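Local coordinates for protein glucose-6-phosphate 1-dehydrogenase (Mycobacterium avium, PDB 4LGV) that probably catalyses the NADP-dependent oxidation of glucose 6-phosphate to 6-phosphogluconolactone, the entry step of the pentose phosphate pathway, at residues 131-136 / 158-163; 187-192 / 429-434; 33-38 / 62-67; 109-114 / 142-147. One frame throughout, in Å; residues are numbered along the deposited sequence.

Interaction 1: 131-136 / 158-163; sequences LYYLEM and RVAVEK
L134 packs on V159 and V161 where strand 130-134 runs parallel to strand 158-162, two neighbours in the Rossmann-type sheet of the nucleotide-binding domain. Their axes come within 4.7 Å at an angle of 14°, and helix 141-150 makes the crossover of this beta-alpha-beta unit. With CG anti to the carbonyl carbon (chi1 -45°), L134 lies side by side with V161, pointing the same way. Its CB and CG both rest against A160 O. CD1 then reaches V159 CG1 at 3.9 Å and V161 CG1 at 4.1 Å, while CD2 turns to F36 of the adjoining strand 32-36. Beneath this side chain the backbone bonds pass from strand to strand, and L134 N meets A160 O at 2.8 Å in an almost straight line.

The opposite face carries Y133 and A160, and E162 at the end of the second strand turns toward Y133. Y133 has CG anti to its backbone N, which sends the ring forward along the strand. CD1 lies 3.9 Å from A160 CB, and the ring plane stands 71° from the carboxylate of E162. Y416 and H193 also bond to this polar pair. Y133 OH donates to E162 OE1 from 2.4 Å, a distance short enough to make its exact value doubtful.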
loop_
_atom_site.group_PDB
_atom_site.type_symbol
_atom_site.label_atom_id
_atom_site.label_comp_id
_atom_site.label_asym_id
_atom_site.label_seq_id
_atom_site.Cartn_x
_atom_site.Cartn_y
_atom_site.Cartn_z
ATOM N N LEU A 131 43.752 20.502 -11.332
ATOM C CA LEU A 131 43.383 19.679 -10.176
ATOM C C LEU A 131 44.586 19.567 -9.277
ATOM O O LEU A 131 45.588 19.013 -9.688
ATOM C CB LEU A 131 42.941 18.268 -10.590
ATOM C CG LEU A 131 42.701 17.317 -9.424
ATOM C CD1 LEU A 131 41.596 17.849 -8.503
ATOM C CD2 LEU A 131 42.275 15.920 -9.862
ATOM N N TYR A 132 44.485 20.020 -8.037
ATOM C CA TYR A 132 45.542 19.825 -7.034
ATOM C C TYR A 132 45.195 18.652 -6.165
ATOM O O TYR A 132 44.172 18.660 -5.508
ATOM C CB TYR A 132 45.674 21.046 -6.121
ATOM C CG TYR A 132 46.015 22.329 -6.860
ATOM C CD1 TYR A 132 47.312 22.583 -7.253
ATOM C CD2 TYR A 132 45.046 23.261 -7.159
ATOM C CE1 TYR A 132 47.648 23.725 -7.954
ATOM C CE2 TYR A 132 45.364 24.437 -7.827
ATOM C CZ TYR A 132 46.665 24.653 -8.238
ATOM O OH TYR A 132 46.990 25.802 -8.908
ATOM N N TYR A 133 46.018 17.619 -6.189
ATOM C CA TYR A 133 45.766 16.392 -5.436
ATOM C C TYR A 133 46.747 16.292 -4.289
ATOM O O TYR A 133 47.960 16.206 -4.501
ATOM C CB TYR A 133 45.889 15.180 -6.380
ATOM C CG TYR A 133 45.769 13.859 -5.696
ATOM C CD1 TYR A 133 44.794 13.643 -4.735
ATOM C CD2 TYR A 133 46.601 12.812 -6.013
ATOM C CE1 TYR A 133 44.664 12.431 -4.098
ATOM C CE2 TYR A 133 46.478 11.598 -5.382
ATOM C CZ TYR A 133 45.493 11.409 -4.435
ATOM O OH TYR A 133 45.351 10.200 -3.773
ATOM N N LEU A 134 46.230 16.346 -3.067
ATOM C CA LEU A 134 47.086 16.437 -1.896
ATOM C C LEU A 134 47.203 15.107 -1.186
ATOM O O LEU A 134 46.353 14.774 -0.387
ATOM C CB LEU A 134 46.570 17.506 -0.929
ATOM C CG LEU A 134 46.153 18.846 -1.550
ATOM C CD1 LEU A 134 45.855 19.854 -0.443
ATOM C CD2 LEU A 134 47.164 19.438 -2.491
ATOM N N GLU A 135 48.269 14.367 -1.471
ATOM C CA GLU A 135 48.531 13.136 -0.737
ATOM C C GLU A 135 49.623 13.446 0.273
ATOM O O GLU A 135 50.726 12.965 0.203
ATOM C CB GLU A 135 48.895 11.937 -1.619
ATOM C CG GLU A 135 49.528 12.258 -2.961
ATOM C CD GLU A 135 49.755 11.006 -3.768
ATOM O OE1 GLU A 135 49.137 9.953 -3.447
ATOM O OE2 GLU A 135 50.580 11.059 -4.683
ATOM N N MET A 136 49.260 14.247 1.240
ATOM C CA MET A 136 50.203 14.705 2.246
ATOM C C MET A 136 49.551 14.614 3.608
ATOM O O MET A 136 48.329 14.425 3.715
ATOM C CB MET A 136 50.701 16.106 1.899
ATOM C CG MET A 136 52.047 16.004 1.197
ATOM S SD MET A 136 52.576 17.615 0.724
ATOM C CE MET A 136 54.356 17.559 0.538
ATOM N N ARG A 158 40.259 22.750 -8.769
ATOM C CA ARG A 158 39.683 21.917 -7.737
ATOM C C ARG A 158 40.817 21.386 -6.874
ATOM O O ARG A 158 41.956 21.308 -7.330
ATOM C CB ARG A 158 38.894 20.763 -8.334
ATOM C CG ARG A 158 37.688 21.223 -9.150
ATOM C CD ARG A 158 36.821 20.042 -9.584
ATOM N NE ARG A 158 35.830 20.487 -10.545
ATOM C CZ ARG A 158 35.963 20.436 -11.867
ATOM N NH1 ARG A 158 37.065 19.927 -12.448
ATOM N NH2 ARG A 158 34.963 20.882 -12.620
ATOM N N VAL A 159 40.486 20.979 -5.655
ATOM C CA VAL A 159 41.452 20.439 -4.719
ATOM C C VAL A 159 40.905 19.124 -4.176
ATOM O O VAL A 159 39.804 19.074 -3.584
ATOM C CB VAL A 159 41.673 21.396 -3.558
ATOM C CG1 VAL A 159 42.671 20.838 -2.556
ATOM C CG2 VAL A 159 42.160 22.717 -4.091
ATOM N N ALA A 160 41.680 18.061 -4.379
ATOM C CA ALA A 160 41.309 16.751 -3.868
ATOM C C ALA A 160 42.198 16.444 -2.675
ATOM O O ALA A 160 43.434 16.424 -2.797
ATOM C CB ALA A 160 41.477 15.729 -4.941
ATOM N N VAL A 161 41.582 16.190 -1.530
ATOM C CA VAL A 161 42.318 15.913 -0.306
ATOM C C VAL A 161 42.219 14.468 0.108
ATOM O O VAL A 161 41.107 13.904 0.214
ATOM C CB VAL A 161 41.874 16.825 0.900
ATOM C CG1 VAL A 161 42.293 18.227 0.627
ATOM C CG2 VAL A 161 40.390 16.800 1.119
ATOM N N GLU A 162 43.374 13.859 0.378
ATOM C CA GLU A 162 43.365 12.461 0.850
ATOM C C GLU A 162 42.868 12.350 2.258
ATOM O O GLU A 162 43.175 13.164 3.085
ATOM C CB GLU A 162 44.777 11.828 0.788
ATOM C CG GLU A 162 45.051 11.141 -0.531
ATOM C CD GLU A 162 44.098 10.004 -0.770
ATOM O OE1 GLU A 162 43.859 9.639 -1.938
ATOM O OE2 GLU A 162 43.568 9.467 0.201
ATOM N N LYS A 163 42.127 11.302 2.533
ATOM C CA LYS A 163 41.765 10.927 3.885
ATOM C C LYS A 163 43.009 10.782 4.785
ATOM O O LYS A 163 44.026 10.296 4.321
ATOM C CB LYS A 163 41.092 9.566 3.731
ATOM C CG LYS A 163 40.728 8.799 4.965
ATOM C CD LYS A 163 39.878 7.635 4.482
ATOM C CE LYS A 163 39.682 6.479 5.461
ATOM N NZ LYS A 163 38.525 5.659 4.974
#

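Interaction 2: 187-192 / 429-434; sequences QILRVD and QLFARE
The ring of F431 lies with one face against L189 and its edge against the backbone of R190, so the loop before helix 434-449 plugs into the outermost strand, 188-191, of the parallel sheet. L189 CB sits 4.3 Å from the ring centroid and 19° off the normal, a CH-pi contact displaced toward the rim. At the edge, F431 CD1 comes to 3.4 Å from R190 O. V191 runs alongside the ring and points the same way, with CG2 4.0 Å from F431 CE1.

R190 is oriented quite differently. Its chain is extended from CG to NE, which carries the guanidinium out over the loop. There I188 CG2 covers one flat face and E434 CA lies over the other, while A432 O takes a hydrogen bond from NH1 at 3.2 Å, bent to 143° at the hydrogen. E434 crosses the guanidinium obliquely, its carboxylate beyond salt-bridge range and paired instead with R180. Charge on R190 is met by E185, and N176 takes a further bond from NH2.

Water fills the seam between the backbones. One molecule accepts from R190 N at 2.9 Å and donates to I188 O and A432 O; another donates to R190 O at 2.6 Å and accepts from A432 N. Water thus meets the backbone groups on the strand edge, and the R190 side chain adds a direct bond to the loop at A432 O. This implies a hydrated joint between the nucleotide-binding and C-terminal parts, with an apolar patch where F431 meets L189 and V191.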
loop_
_atom_site.group_PDB
_atom_site.type_symbol
_atom_site.label_atom_id
_atom_site.label_comp_id
_atom_site.label_asym_id
_atom_site.label_seq_id
_atom_site.Cartn_x
_atom_site.Cartn_y
_atom_site.Cartn_z
ATOM N N GLN A 187 34.588 22.865 -5.285
ATOM C CA GLN A 187 36.002 22.733 -5.646
ATOM C C GLN A 187 36.689 21.744 -4.708
ATOM O O GLN A 187 37.884 21.457 -4.885
ATOM C CB GLN A 187 36.713 24.089 -5.544
ATOM C CG GLN A 187 36.197 25.160 -6.498
ATOM C CD GLN A 187 36.956 26.481 -6.294
ATOM O OE1 GLN A 187 36.601 27.273 -5.406
ATOM N NE2 GLN A 187 37.985 26.710 -7.075
ATOM N N ILE A 188 35.966 21.291 -3.671
ATOM C CA ILE A 188 36.547 20.413 -2.689
ATOM C C ILE A 188 36.135 18.952 -2.933
ATOM O O ILE A 188 34.961 18.635 -2.886
ATOM C CB ILE A 188 36.145 20.813 -1.279
ATOM C CG1 ILE A 188 36.583 22.233 -0.994
ATOM C CG2 ILE A 188 36.810 19.912 -0.249
ATOM C CD1 ILE A 188 35.945 22.810 0.242
ATOM N N LEU A 189 37.125 18.074 -3.101
ATOM C CA LEU A 189 36.906 16.660 -3.321
ATOM C C LEU A 189 37.598 15.850 -2.231
ATOM O O LEU A 189 38.839 15.754 -2.166
ATOM C CB LEU A 189 37.459 16.267 -4.685
ATOM C CG LEU A 189 36.978 17.096 -5.881
ATOM C CD1 LEU A 189 37.687 16.719 -7.171
ATOM C CD2 LEU A 189 35.531 16.900 -6.072
ATOM N N ARG A 190 36.790 15.275 -1.354
ATOM C CA ARG A 190 37.344 14.555 -0.218
ATOM C C ARG A 190 37.502 13.090 -0.610
ATOM O O ARG A 190 36.515 12.387 -0.739
ATOM C CB ARG A 190 36.447 14.720 0.993
ATOM C CG ARG A 190 36.190 16.182 1.308
ATOM C CD ARG A 190 35.268 16.352 2.498
ATOM N NE ARG A 190 35.065 17.766 2.795
ATOM C CZ ARG A 190 34.213 18.563 2.143
ATOM N NH1 ARG A 190 33.415 18.112 1.163
ATOM N NH2 ARG A 190 34.127 19.815 2.500
ATOM N N VAL A 191 38.749 12.654 -0.821
ATOM C CA VAL A 191 39.040 11.356 -1.394
ATOM C C VAL A 191 39.067 10.266 -0.315
ATOM O O VAL A 191 39.875 10.315 0.650
ATOM C CB VAL A 191 40.408 11.376 -2.079
ATOM C CG1 VAL A 191 40.704 10.049 -2.746
ATOM C CG2 VAL A 191 40.505 12.503 -3.132
ATOM N N ASP A 192 38.171 9.300 -0.460
ATOM C CA ASP A 192 38.120 8.150 0.442
ATOM C C ASP A 192 38.063 6.928 -0.439
ATOM O O ASP A 192 37.068 6.702 -1.117
ATOM C CB ASP A 192 36.892 8.236 1.352
ATOM C CG ASP A 192 36.807 7.083 2.372
ATOM O OD1 ASP A 192 37.372 6.000 2.140
ATOM O OD2 ASP A 192 36.185 7.288 3.441
ATOM N N GLN A 429 30.106 12.490 -7.707
ATOM C CA GLN A 429 29.190 11.511 -7.123
ATOM C C GLN A 429 29.816 10.645 -6.024
ATOM O O GLN A 429 29.143 10.210 -5.109
ATOM C CB GLN A 429 28.541 10.656 -8.230
ATOM C CG GLN A 429 29.152 9.326 -8.587
ATOM C CD GLN A 429 28.526 8.686 -9.844
ATOM O OE1 GLN A 429 27.359 8.908 -10.152
ATOM N NE2 GLN A 429 29.319 7.886 -10.563
ATOM N N LEU A 430 31.106 10.401 -6.151
ATOM C CA LEU A 430 31.833 9.546 -5.236
ATOM C C LEU A 430 32.588 10.302 -4.145
ATOM O O LEU A 430 33.364 9.729 -3.440
ATOM C CB LEU A 430 32.827 8.700 -6.009
ATOM C CG LEU A 430 32.252 7.851 -7.154
ATOM C CD1 LEU A 430 33.384 7.277 -7.968
ATOM C CD2 LEU A 430 31.356 6.748 -6.581
ATOM N N PHE A 431 32.288 11.585 -3.990
ATOM C CA PHE A 431 32.947 12.430 -3.028
ATOM C C PHE A 431 31.905 13.065 -2.105
ATOM O O PHE A 431 31.076 13.841 -2.524
ATOM C CB PHE A 431 33.751 13.487 -3.747
ATOM C CG PHE A 431 34.837 12.921 -4.649
ATOM C CD1 PHE A 431 36.040 12.520 -4.122
ATOM C CD2 PHE A 431 34.633 12.783 -6.009
ATOM C CE1 PHE A 431 37.016 11.981 -4.929
ATOM C CE2 PHE A 431 35.615 12.254 -6.827
ATOM C CZ PHE A 431 36.805 11.872 -6.294
ATOM N N ALA A 432 31.980 12.719 -0.832
ATOM C CA ALA A 432 31.030 13.179 0.134
ATOM C C ALA A 432 31.050 14.702 0.244
ATOM O O ALA A 432 32.096 15.359 0.186
ATOM C CB ALA A 432 31.337 12.523 1.489
ATOM N N ARG A 433 29.872 15.255 0.411
ATOM C CA ARG A 433 29.691 16.684 0.507
ATOM C C ARG A 433 29.686 17.077 1.979
ATOM O O ARG A 433 29.400 16.260 2.863
ATOM C CB ARG A 433 28.388 17.083 -0.169
ATOM C CG ARG A 433 28.250 18.563 -0.482
ATOM C CD ARG A 433 26.997 18.885 -1.288
ATOM N NE ARG A 433 25.762 18.635 -0.523
ATOM C CZ ARG A 433 24.516 18.681 -1.029
ATOM N NH1 ARG A 433 24.300 18.994 -2.315
ATOM N NH2 ARG A 433 23.472 18.429 -0.256
ATOM N N GLU A 434 30.027 18.329 2.228
ATOM C CA GLU A 434 30.243 18.860 3.567
ATOM C C GLU A 434 29.101 18.587 4.555
ATOM O O GLU A 434 29.325 18.189 5.706
ATOM C CB GLU A 434 30.557 20.348 3.379
ATOM C CG GLU A 434 30.323 21.347 4.490
ATOM C CD GLU A 434 30.314 22.833 3.942
ATOM O OE1 GLU A 434 29.283 23.527 4.050
ATOM O OE2 GLU A 434 31.322 23.334 3.381
HETATM O O HOH W 1 34.033 16.001 -1.233
HETATM O O HOH W 2 35.666 9.720 -1.934
HETATM O O HOH W 3 34.462 11.216 0.416
#

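Interaction 3: 33-38 / 62-67; sequences LVIFGI and HPIIGV
F36 holds its CG anti to the carbonyl carbon (chi1 -72°) and V67 its CG1 anti to the backbone N (chi1 -177°), a pairing that sets the two side chains side by side and pointing the same way. V67 CB then stands over one face of the F36 ring, displaced toward the rim, and V67 CG1 is 3.9 Å from F36 CD2. V34 CG1 touches the other methyl of the valine, CG2, at 4.2 Å. On the opposite face of the sheet, I35 and I64 cross at a slant, with I35 CD1 3.9 Å from I64 CG2.

Backbone bonds tie the pair together in parallel register, L33 facing I64 and F36 facing V67. They begin outside the regular strand, where L33 N donates to P63 O at 3.1 Å, and go on through I65 N to L33 O at 2.8 Å. These are the first two strands of the Rossmann-type domain, 32-36 and 64-68, joined by helix 41-56 in a beta-alpha-beta unit.

Where strand 32-36 ends, G37 adopts a positive phi (101°) and opens the glycine-rich turn that matches the nucleotide-binding fingerprint of glucose-6-phosphate dehydrogenases. V67 O accepts from G37 N at 2.8 Å and more weakly from I38 N, so one carbonyl holds both peptides at the start of the turn. I38 folds back over the second strand, its CG2 resting 3.9 Å from G66 CA, where the glycine presents bare backbone to the methyl.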
loop_
_atom_site.group_PDB
_atom_site.type_symbol
_atom_site.label_atom_id
_atom_site.label_comp_id
_atom_site.label_asym_id
_atom_site.label_seq_id
_atom_site.Cartn_x
_atom_site.Cartn_y
_atom_site.Cartn_z
ATOM N N LEU A 33 47.296 18.288 -13.849
ATOM C CA LEU A 33 47.249 17.578 -12.582
ATOM C C LEU A 33 48.507 17.953 -11.773
ATOM O O LEU A 33 49.640 17.716 -12.220
ATOM C CB LEU A 33 47.186 16.066 -12.813
ATOM C CG LEU A 33 47.229 15.182 -11.553
ATOM C CD1 LEU A 33 46.087 15.483 -10.605
ATOM C CD2 LEU A 33 47.169 13.705 -11.929
ATOM N N VAL A 34 48.299 18.444 -10.564
ATOM C CA VAL A 34 49.378 18.796 -9.686
ATOM C C VAL A 34 49.278 17.959 -8.415
ATOM O O VAL A 34 48.286 18.070 -7.666
ATOM C CB VAL A 34 49.300 20.294 -9.312
ATOM C CG1 VAL A 34 50.419 20.646 -8.403
ATOM C CG2 VAL A 34 49.314 21.164 -10.567
ATOM N N ILE A 35 50.314 17.156 -8.136
ATOM C CA ILE A 35 50.254 16.211 -7.014
ATOM C C ILE A 35 51.216 16.596 -5.929
ATOM O O ILE A 35 52.421 16.479 -6.116
ATOM C CB ILE A 35 50.632 14.767 -7.463
ATOM C CG1 ILE A 35 49.684 14.299 -8.541
ATOM C CG2 ILE A 35 50.563 13.793 -6.294
ATOM C CD1 ILE A 35 50.069 13.007 -9.222
ATOM N N PHE A 36 50.687 17.035 -4.793
ATOM C CA PHE A 36 51.512 17.274 -3.622
ATOM C C PHE A 36 51.669 15.977 -2.877
ATOM O O PHE A 36 50.668 15.318 -2.547
ATOM C CB PHE A 36 50.901 18.317 -2.704
ATOM C CG PHE A 36 50.967 19.731 -3.239
ATOM C CD1 PHE A 36 50.172 20.139 -4.294
ATOM C CD2 PHE A 36 51.856 20.665 -2.683
ATOM C CE1 PHE A 36 50.245 21.445 -4.791
ATOM C CE2 PHE A 36 51.926 21.973 -3.171
ATOM C CZ PHE A 36 51.119 22.366 -4.227
ATOM N N GLY A 37 52.924 15.605 -2.615
ATOM C CA GLY A 37 53.247 14.380 -1.860
ATOM C C GLY A 37 53.665 13.212 -2.754
ATOM O O GLY A 37 53.526 12.069 -2.383
ATOM N N ILE A 38 54.230 13.526 -3.911
ATOM C CA ILE A 38 54.511 12.537 -4.965
ATOM C C ILE A 38 55.612 11.541 -4.582
ATOM O O ILE A 38 55.728 10.477 -5.200
ATOM C CB ILE A 38 54.852 13.261 -6.290
ATOM C CG1 ILE A 38 54.811 12.324 -7.468
ATOM C CG2 ILE A 38 56.223 13.891 -6.210
ATOM C CD1 ILE A 38 53.445 11.843 -7.817
ATOM N N HIS A 62 47.064 15.224 -20.327
ATOM C CA HIS A 62 47.519 16.492 -19.806
ATOM C C HIS A 62 48.788 16.328 -18.947
ATOM O O HIS A 62 49.049 15.261 -18.408
ATOM C CB HIS A 62 46.386 17.152 -18.985
ATOM C CG HIS A 62 45.182 17.507 -19.804
ATOM N ND1 HIS A 62 44.013 16.771 -19.772
ATOM C CD2 HIS A 62 45.004 18.456 -20.755
ATOM C CE1 HIS A 62 43.148 17.285 -20.637
ATOM N NE2 HIS A 62 43.733 18.300 -21.252
ATOM N N PRO A 63 49.573 17.393 -18.808
ATOM C CA PRO A 63 50.747 17.333 -17.971
ATOM C C PRO A 63 50.468 17.096 -16.464
ATOM O O PRO A 63 49.368 17.389 -15.944
ATOM C CB PRO A 63 51.402 18.698 -18.198
ATOM C CG PRO A 63 50.764 19.254 -19.459
ATOM C CD PRO A 63 49.376 18.731 -19.403
ATOM N N ILE A 64 51.467 16.526 -15.810
ATOM C CA ILE A 64 51.416 16.202 -14.414
ATOM C C ILE A 64 52.626 16.781 -13.753
ATOM O O ILE A 64 53.745 16.488 -14.146
ATOM C CB ILE A 64 51.432 14.695 -14.173
ATOM C CG1 ILE A 64 50.293 14.034 -14.945
ATOM C CG2 ILE A 64 51.269 14.428 -12.674
ATOM C CD1 ILE A 64 50.344 12.530 -14.900
ATOM N N ILE A 65 52.400 17.608 -12.739
ATOM C CA ILE A 65 53.494 18.209 -11.958
ATOM C C ILE A 65 53.509 17.554 -10.591
ATOM O O ILE A 65 52.551 17.680 -9.844
ATOM C CB ILE A 65 53.273 19.718 -11.805
ATOM C CG1 ILE A 65 53.232 20.379 -13.164
ATOM C CG2 ILE A 65 54.357 20.325 -10.947
ATOM C CD1 ILE A 65 52.899 21.839 -13.106
ATOM N N GLY A 66 54.585 16.841 -10.276
ATOM C CA GLY A 66 54.814 16.302 -8.949
ATOM C C GLY A 66 55.490 17.315 -8.050
ATOM O O GLY A 66 56.443 17.991 -8.477
ATOM N N VAL A 67 55.018 17.400 -6.793
ATOM C CA VAL A 67 55.602 18.284 -5.788
ATOM C C VAL A 67 55.912 17.546 -4.485
ATOM O O VAL A 67 55.110 16.763 -4.014
ATOM C CB VAL A 67 54.658 19.446 -5.454
ATOM C CG1 VAL A 67 55.303 20.385 -4.463
ATOM C CG2 VAL A 67 54.254 20.229 -6.704
#

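Interaction 4: 109-114 / 142-147; sequences GDVTDT and APIVEN
V111 and I144 make the apolar part of this contact, V111 CB meeting I144 CG1 at 3.9 Å. I144 has CG1 anti to its carbonyl carbon (chi1 -70°), which brings the branch across from the helix toward the loop.

Polar and mixed contacts centre on N147, although no hydrogen bond crosses between 109-114 and 142-147. The amide nitrogen ND2 stands 3.7 Å from V111 O and is engaged within its own helix, donating to P143 O at 2.9 Å from well above the carbonyl plane. The same oxygen takes the regular helical bond from N147 N on the other face of that plane, so two donors from one residue grip it. OD1 of N147 faces the other way and lies 3.6 Å from T114 CG2, the two side chains crossing at about a right angle.

Hydrogen bonds internal to the loop fix its shape. Residues 110-113 form a type I turn closed by D113 N to D110 O at 2.9 Å. An Asx turn is superposed on it: T112 N reaches D110 OD1 at 3.0 Å, and T112 OG1 donates to the same oxygen from the same face.

The loop connects strand 104-108 to helix 114-123 and lies against helix 141-150. Y117 of helix 114-123 bonds to V111 O and touches both I144 and N147, while F36 of strand 32-36 packs under V111 and I144.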
loop_
_atom_site.group_PDB
_atom_site.type_symbol
_atom_site.label_atom_id
_atom_site.label_comp_id
_atom_site.label_asym_id
_atom_site.label_seq_id
_atom_site.Cartn_x
_atom_site.Cartn_y
_atom_site.Cartn_z
ATOM N N GLY A 109 60.394 21.567 -2.885
ATOM C CA GLY A 109 60.419 22.684 -1.965
ATOM C C GLY A 109 59.611 22.413 -0.731
ATOM O O GLY A 109 59.090 21.320 -0.564
ATOM N N ASP A 110 59.506 23.434 0.112
ATOM C CA ASP A 110 58.770 23.380 1.359
ATOM C C ASP A 110 57.387 23.962 1.105
ATOM O O ASP A 110 57.239 25.143 0.716
ATOM C CB ASP A 110 59.486 24.236 2.423
ATOM C CG ASP A 110 58.976 24.000 3.868
ATOM O OD1 ASP A 110 57.785 23.731 4.039
ATOM O OD2 ASP A 110 59.759 24.137 4.839
ATOM N N VAL A 111 56.375 23.158 1.401
ATOM C CA VAL A 111 54.972 23.532 1.163
ATOM C C VAL A 111 54.468 24.630 2.063
ATOM O O VAL A 111 53.428 25.192 1.786
ATOM C CB VAL A 111 54.016 22.318 1.282
ATOM C CG1 VAL A 111 54.281 21.341 0.155
ATOM C CG2 VAL A 111 54.165 21.620 2.619
ATOM N N THR A 112 55.198 24.949 3.129
ATOM C CA THR A 112 54.861 26.114 3.958
ATOM C C THR A 112 55.540 27.392 3.470
ATOM O O THR A 112 55.288 28.436 4.022
ATOM C CB THR A 112 55.231 25.900 5.466
ATOM O OG1 THR A 112 56.631 25.660 5.626
ATOM C CG2 THR A 112 54.462 24.712 6.027
ATOM N N ASP A 113 56.406 27.316 2.457
ATOM C CA ASP A 113 57.140 28.507 1.964
ATOM C C ASP A 113 56.538 29.080 0.672
ATOM O O ASP A 113 56.331 28.345 -0.316
ATOM C CB ASP A 113 58.625 28.182 1.709
ATOM C CG ASP A 113 59.476 28.042 3.025
ATOM O OD1 ASP A 113 59.125 28.649 4.087
ATOM O OD2 ASP A 113 60.532 27.310 3.000
ATOM N N THR A 114 56.338 30.389 0.640
ATOM C CA THR A 114 55.797 31.045 -0.545
ATOM C C THR A 114 56.610 30.853 -1.833
ATOM O O THR A 114 56.046 30.879 -2.919
ATOM C CB THR A 114 55.532 32.555 -0.317
ATOM O OG1 THR A 114 56.734 33.197 0.068
ATOM C CG2 THR A 114 54.482 32.791 0.787
ATOM N N ALA A 142 45.564 22.741 4.847
ATOM C CA ALA A 142 45.154 24.138 4.911
ATOM C C ALA A 142 46.312 25.042 4.522
ATOM O O ALA A 142 46.135 25.951 3.717
ATOM C CB ALA A 142 44.623 24.476 6.286
ATOM N N PRO A 143 47.508 24.772 5.052
ATOM C CA PRO A 143 48.628 25.617 4.637
ATOM C C PRO A 143 48.875 25.620 3.128
ATOM O O PRO A 143 49.180 26.668 2.576
ATOM C CB PRO A 143 49.822 25.014 5.389
ATOM C CG PRO A 143 49.231 24.462 6.642
ATOM C CD PRO A 143 47.865 23.941 6.228
ATOM N N ILE A 144 48.749 24.461 2.475
ATOM C CA ILE A 144 48.937 24.374 1.035
ATOM C C ILE A 144 47.865 25.185 0.295
ATOM O O ILE A 144 48.147 25.964 -0.618
ATOM C CB ILE A 144 48.881 22.902 0.569
ATOM C CG1 ILE A 144 50.118 22.160 1.046
ATOM C CG2 ILE A 144 48.795 22.831 -0.953
ATOM C CD1 ILE A 144 50.040 20.658 0.935
ATOM N N VAL A 145 46.620 24.975 0.674
ATOM C CA VAL A 145 45.487 25.638 0.006
ATOM C C VAL A 145 45.529 27.160 0.245
ATOM O O VAL A 145 45.277 27.970 -0.655
ATOM C CB VAL A 145 44.173 25.038 0.513
ATOM C CG1 VAL A 145 42.999 25.918 0.137
ATOM C CG2 VAL A 145 43.962 23.660 -0.082
ATOM N N GLU A 146 45.885 27.545 1.453
ATOM C CA GLU A 146 46.065 28.979 1.778
ATOM C C GLU A 146 47.193 29.582 0.963
ATOM O O GLU A 146 47.089 30.705 0.506
ATOM C CB GLU A 146 46.303 29.161 3.268
ATOM C CG GLU A 146 44.988 29.071 4.038
ATOM C CD GLU A 146 45.138 28.768 5.519
ATOM O OE1 GLU A 146 46.271 28.624 6.011
ATOM O OE2 GLU A 146 44.084 28.640 6.183
ATOM N N ASN A 147 48.257 28.821 0.743
ATOM C CA ASN A 147 49.355 29.277 -0.105
ATOM C C ASN A 147 49.003 29.317 -1.576
ATOM O O ASN A 147 49.455 30.209 -2.305
ATOM C CB ASN A 147 50.600 28.411 0.103
ATOM C CG ASN A 147 51.530 28.973 1.186
ATOM O OD1 ASN A 147 52.166 30.001 0.987
ATOM N ND2 ASN A 147 51.519 28.361 2.360
#

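How the interactions relate
Interactions 1 and 3 are buried strand pairs of one parallel sheet, joined to each other because strands 32-36 and 130-134 are neighbours; both rely on regular backbone bonds, but the side-chain contacts of interaction 3 are all apolar, whereas interaction 1 adds the Y133-E162 pair. Interaction 2 begins at the next strand, 188-191, which bonds to strand 158-162 of interaction 1, but its other side is a loop, so water and an arginine replace direct strand pairing. Interaction 4 is the most exposed, a loop on a helix with no hydrogen bond between them. It covers the face of the sheet carrying L134 and F36: I144 touches both, and V145 reaches V159. Interactions 2 and 3 do not touch.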